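Local coordinates for protein peptide methionine sulfoxide reductase msrA/msrB (Neisseria gonorrhoeae, PDB 2H30) that carries a thioredoxin domain that can take electrons from DsbD and pass them to the downstream methionine sulfoxide reductases of the same protein, at residues Ser32-Lys37 and Asn73-Ala78; Lys36-Thr41 and Ile128-Asp133; Lys24-Arg29 and Leu103-Asp108. The protein carries 2 engineered substitutions. One frame throughout, in Å; residues are numbered along the deposited sequence.

Interaction 1 of 3, residues Ser32-Lys37 and Asn73-Ala78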
loop_
_atom_site.group_PDB
_atom_site.type_symbol
_atom_site.label_atom_id
_atom_site.label_comp_id
_atom_site.label_asym_id
_atom_site.label_seq_id
_atom_site.Cartn_x
_atom_site.Cartn_y
_atom_site.Cartn_z
ATOM N N SER A 32 5.002 8.686 8.320
ATOM C CA SER A 32 4.306 9.922 8.051
ATOM C C SER A 32 4.990 10.744 6.926
ATOM O O SER A 32 4.326 11.603 6.292
ATOM C CB SER A 32 4.254 10.739 9.352
ATOM O OG SER A 32 5.567 11.096 9.769
ATOM N N VAL A 33 6.283 10.547 6.685
ATOM C CA VAL A 33 6.985 11.398 5.690
ATOM C C VAL A 33 6.383 11.220 4.298
ATOM O O VAL A 33 6.521 12.106 3.440
ATOM C CB VAL A 33 8.520 11.195 5.683
ATOM C CG1 VAL A 33 9.117 11.413 7.079
ATOM C CG2 VAL A 33 8.925 9.804 5.175
ATOM N N TYR A 34 5.772 10.056 4.073
ATOM C CA TYR A 34 5.239 9.731 2.732
ATOM C C TYR A 34 3.857 10.272 2.497
ATOM O O TYR A 34 3.402 10.258 1.341
ATOM C CB TYR A 34 5.206 8.210 2.532
ATOM C CG TYR A 34 6.613 7.669 2.505
ATOM C CD1 TYR A 34 7.408 7.781 1.359
ATOM C CD2 TYR A 34 7.179 7.063 3.638
ATOM C CE1 TYR A 34 8.709 7.289 1.337
ATOM C CE2 TYR A 34 8.498 6.568 3.631
ATOM C CZ TYR A 34 9.258 6.702 2.468
ATOM O OH TYR A 34 10.574 6.239 2.450
ATOM N N LEU A 35 3.160 10.717 3.552
ATOM C CA LEU A 35 1.749 11.029 3.476
ATOM C C LEU A 35 1.507 12.506 3.155
ATOM O O LEU A 35 0.843 13.249 3.935
ATOM C CB LEU A 35 1.050 10.648 4.779
ATOM C CG LEU A 35 1.078 9.168 5.060
ATOM C CD1 LEU A 35 0.439 8.865 6.413
ATOM C CD2 LEU A 35 0.327 8.434 3.941
ATOM N N LYS A 36 2.055 12.925 2.019
ATOM C CA LYS A 36 2.055 14.347 1.633
ATOM C C LYS A 36 0.680 14.927 1.628
ATOM O O LYS A 36 -0.328 14.281 1.265
ATOM C CB LYS A 36 2.707 14.565 0.270
ATOM C CG LYS A 36 4.045 13.992 0.089
ATOM C CD LYS A 36 5.033 14.288 1.209
ATOM C CE LYS A 36 6.413 13.804 0.758
ATOM N NZ LYS A 36 7.518 13.982 1.826
ATOM N N LYS A 37 0.601 16.202 2.038
ATOM C CA LYS A 37 -0.689 16.852 2.118
ATOM C C LYS A 37 -1.250 17.159 0.731
ATOM O O LYS A 37 -0.506 17.249 -0.266
ATOM C CB LYS A 37 -0.577 18.146 2.975
ATOM C CG LYS A 37 -0.334 17.855 4.461
ATOM C CD LYS A 37 -1.579 17.266 5.081
ATOM C CE LYS A 37 -1.345 16.847 6.513
ATOM N NZ LYS A 37 -2.639 16.810 7.257
ATOM N N ASN A 73 0.038 9.981 -3.229
ATOM C CA ASN A 73 1.056 9.276 -2.452
ATOM C C ASN A 73 0.873 7.781 -2.717
ATOM O O ASN A 73 -0.228 7.284 -2.534
ATOM C CB ASN A 73 0.836 9.488 -0.966
ATOM C CG ASN A 73 0.787 10.997 -0.565
ATOM O OD1 ASN A 73 -0.122 11.427 0.137
ATOM N ND2 ASN A 73 1.740 11.749 -1.044
ATOM N N LEU A 74 1.928 7.104 -3.150
ATOM C CA LEU A 74 1.828 5.644 -3.312
ATOM C C LEU A 74 2.671 4.993 -2.231
ATOM O O LEU A 74 3.889 5.246 -2.087
ATOM C CB LEU A 74 2.379 5.259 -4.675
ATOM C CG LEU A 74 1.327 4.855 -5.637
ATOM C CD1 LEU A 74 1.987 4.598 -6.984
ATOM C CD2 LEU A 74 0.676 3.570 -5.211
ATOM N N ILE A 75 1.981 4.204 -1.410
ATOM C CA ILE A 75 2.686 3.468 -0.365
ATOM C C ILE A 75 2.228 2.019 -0.290
ATOM O O ILE A 75 1.183 1.670 -0.850
ATOM C CB ILE A 75 2.537 4.151 0.997
ATOM C CG1 ILE A 75 1.102 4.089 1.413
ATOM C CG2 ILE A 75 3.062 5.626 0.949
ATOM C CD1 ILE A 75 0.915 4.431 2.871
ATOM N N THR A 76 3.021 1.186 0.365
ATOM C CA THR A 76 2.579 -0.199 0.573
ATOM C C THR A 76 2.603 -0.467 2.080
ATOM O O THR A 76 3.343 0.213 2.808
ATOM C CB THR A 76 3.448 -1.244 -0.170
ATOM O OG1 THR A 76 4.679 -1.455 0.540
ATOM C CG2 THR A 76 3.707 -0.739 -1.624
ATOM N N VAL A 77 1.814 -1.440 2.500
ATOM C CA VAL A 77 1.740 -1.833 3.906
ATOM C C VAL A 77 1.934 -3.341 4.017
ATOM O O VAL A 77 1.188 -4.111 3.414
ATOM C CB VAL A 77 0.408 -1.498 4.482
ATOM C CG1 VAL A 77 0.282 -2.070 5.932
ATOM C CG2 VAL A 77 0.235 0.046 4.515
ATOM N N ALA A 78 2.924 -3.711 4.838
ATOM C CA ALA A 78 3.077 -5.106 5.290
ATOM C C ALA A 78 2.734 -5.096 6.768
ATOM O O ALA A 78 2.905 -4.081 7.418
ATOM C CB ALA A 78 4.464 -5.629 5.091
#
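At the start of strand 73-78, Asn73 points its side chain at the turn that follows the 3-10 segment. Its CG lies beside the backbone N (chi1 -55°), which lays the amide against the main chain from Tyr34 to Lys36; Asn73 CG is 3.3 Å from Tyr34 O. The Lys36 side chain crosses that of Asn73 at about a right angle, its CB and CG against the amide. The backbone there is tightly folded, with Leu35 at the centre of an inverse gamma turn, and Lys36 bends at chi2 so that its NZ gives a 2.7 Å hydrogen bond to Val33 O, nearly along the carbonyl axis. Two residues on, Ile75 supplies the apolar half. With CG1 in the crowded position (chi1 66°), its CG2 meets Tyr34 CB at 3.7 Å, while Ile75 CD1 approaches Leu35 CD2 at 4.2 Å, the two chains crossing nearly perpendicularly. Tyr34 turns its ring end away from the strand, with Val33 CG2 over one face. The loop thus lies against strand 73-78, which runs between strands 41-45 and 105-107 of the sheet, and Met20 of helix 16-20 touches both Leu35 and Ile75.

Interaction 2 of 3, residues Lys36-Thr41 and Ile128-Asp133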
loop_
_atom_site.group_PDB
_atom_site.type_symbol
_atom_site.label_atom_id
_atom_site.label_comp_id
_atom_site.label_asym_id
_atom_site.label_seq_id
_atom_site.Cartn_x
_atom_site.Cartn_y
_atom_site.Cartn_z
ATOM N N LYS A 36 2.055 12.925 2.019
ATOM C CA LYS A 36 2.055 14.347 1.633
ATOM C C LYS A 36 0.680 14.927 1.628
ATOM O O LYS A 36 -0.328 14.281 1.265
ATOM C CB LYS A 36 2.707 14.565 0.270
ATOM C CG LYS A 36 4.045 13.992 0.089
ATOM C CD LYS A 36 5.033 14.288 1.209
ATOM C CE LYS A 36 6.413 13.804 0.758
ATOM N NZ LYS A 36 7.518 13.982 1.826
ATOM N N LYS A 37 0.601 16.202 2.038
ATOM C CA LYS A 37 -0.689 16.852 2.118
ATOM C C LYS A 37 -1.250 17.159 0.731
ATOM O O LYS A 37 -0.506 17.249 -0.266
ATOM C CB LYS A 37 -0.577 18.146 2.975
ATOM C CG LYS A 37 -0.334 17.855 4.461
ATOM C CD LYS A 37 -1.579 17.266 5.081
ATOM C CE LYS A 37 -1.345 16.847 6.513
ATOM N NZ LYS A 37 -2.639 16.810 7.257
ATOM N N ASP A 38 -2.564 17.258 0.661
ATOM C CA ASP A 38 -3.276 17.690 -0.535
ATOM C C ASP A 38 -3.149 16.695 -1.644
ATOM O O ASP A 38 -3.303 17.034 -2.824
ATOM C CB ASP A 38 -2.759 19.048 -1.016
ATOM C CG ASP A 38 -2.963 20.133 0.013
ATOM O OD1 ASP A 38 -4.084 20.175 0.592
ATOM O OD2 ASP A 38 -1.979 20.909 0.228
ATOM N N LYS A 39 -2.828 15.450 -1.268
ATOM C CA LYS A 39 -2.782 14.363 -2.239
ATOM C C LYS A 39 -3.595 13.198 -1.676
ATOM O O LYS A 39 -3.520 12.948 -0.490
ATOM C CB LYS A 39 -1.349 13.872 -2.443
ATOM C CG LYS A 39 -0.442 14.824 -3.196
ATOM C CD LYS A 39 0.867 14.155 -3.451
ATOM C CE LYS A 39 1.817 15.120 -4.082
ATOM N NZ LYS A 39 3.094 14.491 -4.502
ATOM N N PRO A 40 -4.290 12.466 -2.551
ATOM C CA PRO A 40 -4.858 11.169 -2.062
ATOM C C PRO A 40 -3.706 10.175 -1.870
ATOM O O PRO A 40 -2.625 10.397 -2.381
ATOM C CB PRO A 40 -5.742 10.711 -3.223
ATOM C CG PRO A 40 -5.100 11.349 -4.477
ATOM C CD PRO A 40 -4.529 12.688 -3.993
ATOM N N THR A 41 -3.977 9.068 -1.190
ATOM C CA THR A 41 -2.979 8.050 -0.958
ATOM C C THR A 41 -3.515 6.737 -1.475
ATOM O O THR A 41 -4.651 6.311 -1.140
ATOM C CB THR A 41 -2.661 7.940 0.544
ATOM O OG1 THR A 41 -2.092 9.221 0.947
ATOM C CG2 THR A 41 -1.582 6.891 0.810
ATOM N N ILE A 128 -7.267 6.414 -0.160
ATOM C CA ILE A 128 -7.558 7.385 0.948
ATOM C C ILE A 128 -7.598 8.774 0.321
ATOM O O ILE A 128 -6.669 9.194 -0.346
ATOM C CB ILE A 128 -6.472 7.375 2.015
ATOM C CG1 ILE A 128 -6.104 5.944 2.444
ATOM C CG2 ILE A 128 -6.907 8.206 3.241
ATOM C CD1 ILE A 128 -7.281 5.169 2.959
ATOM N N GLY A 129 -8.677 9.500 0.588
ATOM C CA GLY A 129 -8.741 10.843 0.045
ATOM C C GLY A 129 -7.776 11.816 0.719
ATOM O O GLY A 129 -7.195 11.525 1.788
ATOM N N LYS A 130 -7.583 12.988 0.086
ATOM C CA LYS A 130 -6.677 13.963 0.665
ATOM C C LYS A 130 -7.103 14.428 2.062
ATOM O O LYS A 130 -6.260 14.838 2.825
ATOM C CB LYS A 130 -6.475 15.159 -0.283
ATOM C CG LYS A 130 -7.722 15.920 -0.525
ATOM C CD LYS A 130 -7.440 17.205 -1.333
ATOM C CE LYS A 130 -7.395 18.462 -0.427
ATOM N NZ LYS A 130 -8.740 18.875 0.059
ATOM N N ASP A 131 -8.401 14.315 2.404
ATOM C CA ASP A 131 -8.882 14.640 3.778
ATOM C C ASP A 131 -8.758 13.479 4.791
ATOM O O ASP A 131 -9.147 13.609 5.957
ATOM C CB ASP A 131 -10.330 15.145 3.706
ATOM C CG ASP A 131 -10.453 16.465 2.922
ATOM O OD1 ASP A 131 -9.505 17.295 2.958
ATOM O OD2 ASP A 131 -11.480 16.643 2.233
ATOM N N GLY A 132 -8.245 12.335 4.324
ATOM C CA GLY A 132 -7.945 11.226 5.200
ATOM C C GLY A 132 -9.022 10.145 5.239
ATOM O O GLY A 132 -8.854 9.149 5.935
ATOM N N ASP A 133 -10.100 10.329 4.478
ATOM C CA ASP A 133 -11.219 9.382 4.470
ATOM C C ASP A 133 -10.976 8.205 3.515
ATOM O O ASP A 133 -10.367 8.390 2.425
ATOM C CB ASP A 133 -12.506 10.101 4.066
ATOM C CG ASP A 133 -12.380 10.863 2.710
ATOM O OD1 ASP A 133 -11.431 11.680 2.548
ATOM O OD2 ASP A 133 -13.244 10.647 1.816
HETATM O O HOH W 1 -4.100 16.725 2.623
HETATM O O HOH W 2 -3.741 11.328 1.498
#
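Thr41 and Ile128 face each other as an antiparallel hydrogen-bonded pair, closed by two 2.8 Å bonds, Thr41 N to Ile128 O and Ile128 N to Thr41 O, the second almost straight at 179° and both in the plane of the accepting carbonyl. Their side chains leave from the same face of the sheet and meet through the beta carbons, Thr41 CB to Ile128 CB at 4.1 Å; the far end of Ile128 then leads off to Val16 and Pro17. Just before the pair, Pro40 lays its CB 3.4 Å from Ile128 O, so the proline ring flanks a carbonyl already used by Thr41. Beyond it the chains are no longer bonded directly. Lys130 puts its CA 3.5 Å from Lys39 O in a CA-H...O contact, and its CB lies against the same carbonyl. With CG in the crowded position (chi1 63°) and bends at chi3 and chi4, the Lys130 chain brings CE to 3.9 Å from Asp38 OD1, yet NZ turns instead to a weak salt bridge with Asp131 OD1. Two waters join the segments where they part: one accepts from Asp38 N and donates to Lys130 O, the other donates to Lys39 O and weakly to Gly129 O, and hydrogen-bonds Thr41 OG1. Each segment carries its own turn, type II from Lys36 to Lys39 and type I from Gly129 to Gly132; Gly132 takes the left-handed conformation, and Gly129 N bonds Asp133 O at 2.7 Å. That is the type I turn with a G1 beta bulge that joins strands 124-128 and 134-139, the antiparallel hairpin of a thioredoxin fold, its strand 124-128 pairing with the start of strand 41-45.

Interaction 3 of 3, residues Lys24-Arg29 and Leu103-Asp108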
loop_
_atom_site.group_PDB
_atom_site.type_symbol
_atom_site.label_atom_id
_atom_site.label_comp_id
_atom_site.label_asym_id
_atom_site.label_seq_id
_atom_site.Cartn_x
_atom_site.Cartn_y
_atom_site.Cartn_z
ATOM N N LYS A 24 6.359 2.998 11.591
ATOM C CA LYS A 24 7.614 3.155 10.868
ATOM C C LYS A 24 7.540 2.416 9.560
ATOM O O LYS A 24 6.619 1.607 9.360
ATOM C CB LYS A 24 8.732 2.482 11.645
ATOM C CG LYS A 24 8.997 3.126 13.025
ATOM C CD LYS A 24 10.108 2.369 13.708
ATOM C CE LYS A 24 10.432 3.118 15.012
ATOM N NZ LYS A 24 11.690 2.584 15.608
ATOM N N THR A 25 8.495 2.729 8.698
ATOM C CA THR A 25 8.678 1.910 7.495
ATOM C C THR A 25 9.634 0.758 7.760
ATOM O O THR A 25 10.211 0.636 8.857
ATOM C CB THR A 25 9.214 2.722 6.373
ATOM O OG1 THR A 25 10.567 3.139 6.657
ATOM C CG2 THR A 25 8.231 3.884 6.046
ATOM N N ALA A 26 9.848 -0.059 6.741
ATOM C CA ALA A 26 10.718 -1.209 6.912
ATOM C C ALA A 26 12.171 -0.805 7.154
ATOM O O ALA A 26 12.999 -1.660 7.616
ATOM C CB ALA A 26 10.597 -2.135 5.667
ATOM N N ASP A 27 12.543 0.424 6.798
ATOM C CA ASP A 27 13.912 0.945 7.068
ATOM C C ASP A 27 13.985 1.789 8.329
ATOM O O ASP A 27 15.023 2.426 8.563
ATOM C CB ASP A 27 14.569 1.648 5.866
ATOM C CG ASP A 27 13.863 2.960 5.448
ATOM O OD1 ASP A 27 13.316 3.683 6.301
ATOM O OD2 ASP A 27 13.903 3.328 4.254
ATOM N N ASN A 28 12.880 1.795 9.081
ATOM C CA ASN A 28 12.744 2.446 10.390
ATOM C C ASN A 28 12.406 3.933 10.391
ATOM O O ASN A 28 12.282 4.506 11.490
ATOM C CB ASN A 28 13.944 2.123 11.287
ATOM C CG ASN A 28 13.971 0.622 11.672
ATOM O OD1 ASN A 28 12.912 -0.044 11.891
ATOM N ND2 ASN A 28 15.188 0.081 11.774
ATOM N N ARG A 29 12.259 4.547 9.227
ATOM C CA ARG A 29 11.890 5.946 9.189
ATOM C C ARG A 29 10.394 6.096 9.485
ATOM O O ARG A 29 9.623 5.152 9.373
ATOM C CB ARG A 29 12.310 6.597 7.888
ATOM C CG ARG A 29 11.283 6.582 6.747
ATOM C CD ARG A 29 11.925 7.294 5.554
ATOM N NE ARG A 29 12.983 6.432 4.990
ATOM C CZ ARG A 29 13.783 6.808 4.003
ATOM N NH1 ARG A 29 13.643 8.022 3.481
ATOM N NH2 ARG A 29 14.703 5.967 3.522
ATOM N N LEU A 103 10.554 1.920 -3.059
ATOM C CA LEU A 103 9.213 1.544 -2.666
ATOM C C LEU A 103 8.942 1.755 -1.162
ATOM O O LEU A 103 9.603 1.116 -0.335
ATOM C CB LEU A 103 9.073 0.030 -2.937
ATOM C CG LEU A 103 7.609 -0.483 -2.720
ATOM C CD1 LEU A 103 6.614 0.168 -3.658
ATOM C CD2 LEU A 103 7.654 -1.980 -2.892
ATOM N N PRO A 104 7.974 2.609 -0.801
ATOM C CA PRO A 104 7.684 2.725 0.624
ATOM C C PRO A 104 6.970 1.519 1.189
ATOM O O PRO A 104 5.988 1.054 0.569
ATOM C CB PRO A 104 6.801 3.983 0.713
ATOM C CG PRO A 104 6.967 4.665 -0.637
ATOM C CD PRO A 104 7.214 3.555 -1.631
ATOM N N VAL A 105 7.533 0.954 2.264
ATOM C CA VAL A 105 6.906 -0.166 2.908
ATOM C C VAL A 105 6.635 0.193 4.358
ATOM O O VAL A 105 7.574 0.108 5.198
ATOM C CB VAL A 105 7.724 -1.462 2.819
ATOM C CG1 VAL A 105 6.949 -2.570 3.529
ATOM C CG2 VAL A 105 8.014 -1.841 1.318
ATOM N N VAL A 106 5.385 0.496 4.671
ATOM C CA VAL A 106 5.021 0.746 6.079
ATOM C C VAL A 106 4.887 -0.606 6.746
ATOM O O VAL A 106 4.304 -1.527 6.193
ATOM C CB VAL A 106 3.701 1.494 6.129
ATOM C CG1 VAL A 106 3.134 1.604 7.603
ATOM C CG2 VAL A 106 3.820 2.851 5.495
ATOM N N THR A 107 5.355 -0.721 7.991
ATOM C CA THR A 107 5.236 -1.953 8.741
ATOM C C THR A 107 4.198 -1.727 9.848
ATOM O O THR A 107 4.440 -0.925 10.783
ATOM C CB THR A 107 6.601 -2.432 9.278
ATOM O OG1 THR A 107 7.291 -1.391 10.003
ATOM C CG2 THR A 107 7.468 -2.897 8.164
ATOM N N ASP A 108 3.075 -2.398 9.741
ATOM C CA ASP A 108 1.949 -2.230 10.679
ATOM C C ASP A 108 1.922 -3.477 11.546
ATOM O O ASP A 108 1.336 -4.482 11.202
ATOM C CB ASP A 108 0.657 -2.129 9.870
ATOM C CG ASP A 108 -0.575 -1.877 10.718
ATOM O OD1 ASP A 108 -0.511 -2.060 11.972
ATOM O OD2 ASP A 108 -1.612 -1.526 10.117
HETATM O O HOH W 3 5.536 0.524 12.630
HETATM O O HOH W 4 10.064 -1.083 11.040
#
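Strand 24-25 is a short, weakly bonded antiparallel strand at the edge, within this chain, of the thioredoxin-like sheet, laid beside strand 105-107. Thr107 N donates a straight 3.0 Å bond to Lys24 O (177°), and beyond the non-hydrogen-bonded pair of Thr25 and Val106, Ala26 N reaches Val105 O at 2.8 Å, bent to 135° at the hydrogen but nearly along the C=O axis. There the chain swings off the sheet in a type I turn, Thr25 to Asn28. Ala26 CB sits 4.1 Å from Val105 CB, and the CG2 of Thr107 packs against Ala26 CA. Thr107 OG1 donates to a water that also serves Thr25 O and Asn28 OD1, a second link from turn to sheet beside the Ala26 N bond; another water bridges Lys24 N and Thr107 O. Arg29, just past the turn, reaches back and grips Asp27 side-on: NE donates to Asp27 OD1 at 3.1 Å, on its syn lone pair, while NH2 meets Asp27 OD2 at 2.9 Å from above the carboxylate plane. Arg29 N closes an Asx turn on OD1. With the guanidinium on both oxygens and this second donor on OD1, the carboxylate is probably ionised and its rotation would be limited.

How the interactions relate
Along the chain the first segments come in order, 24-29, 32-37 and 36-41, the last two sharing Lys36 and Lys37; their partners follow in the order 73-78, 103-108 and 128-133. One mixed sheet unites all three. Interactions 1 and 2, with centres about 10 Å apart, join where Asn73 N probably bonds Pro40 O. Interaction 1 lies about 9 Å from interaction 3, between centres, linked by a probable bond from Val106 N to Thr76 O. Interactions 2 and 3, about 19 Å apart by centres, do not touch. The N-terminal stretch thus runs across the sheet from its 24-25 edge to the 124-128 side, consistent with the thioredoxin scaffold for the CxxC motif at the start of helix 51-64, probably the redox site.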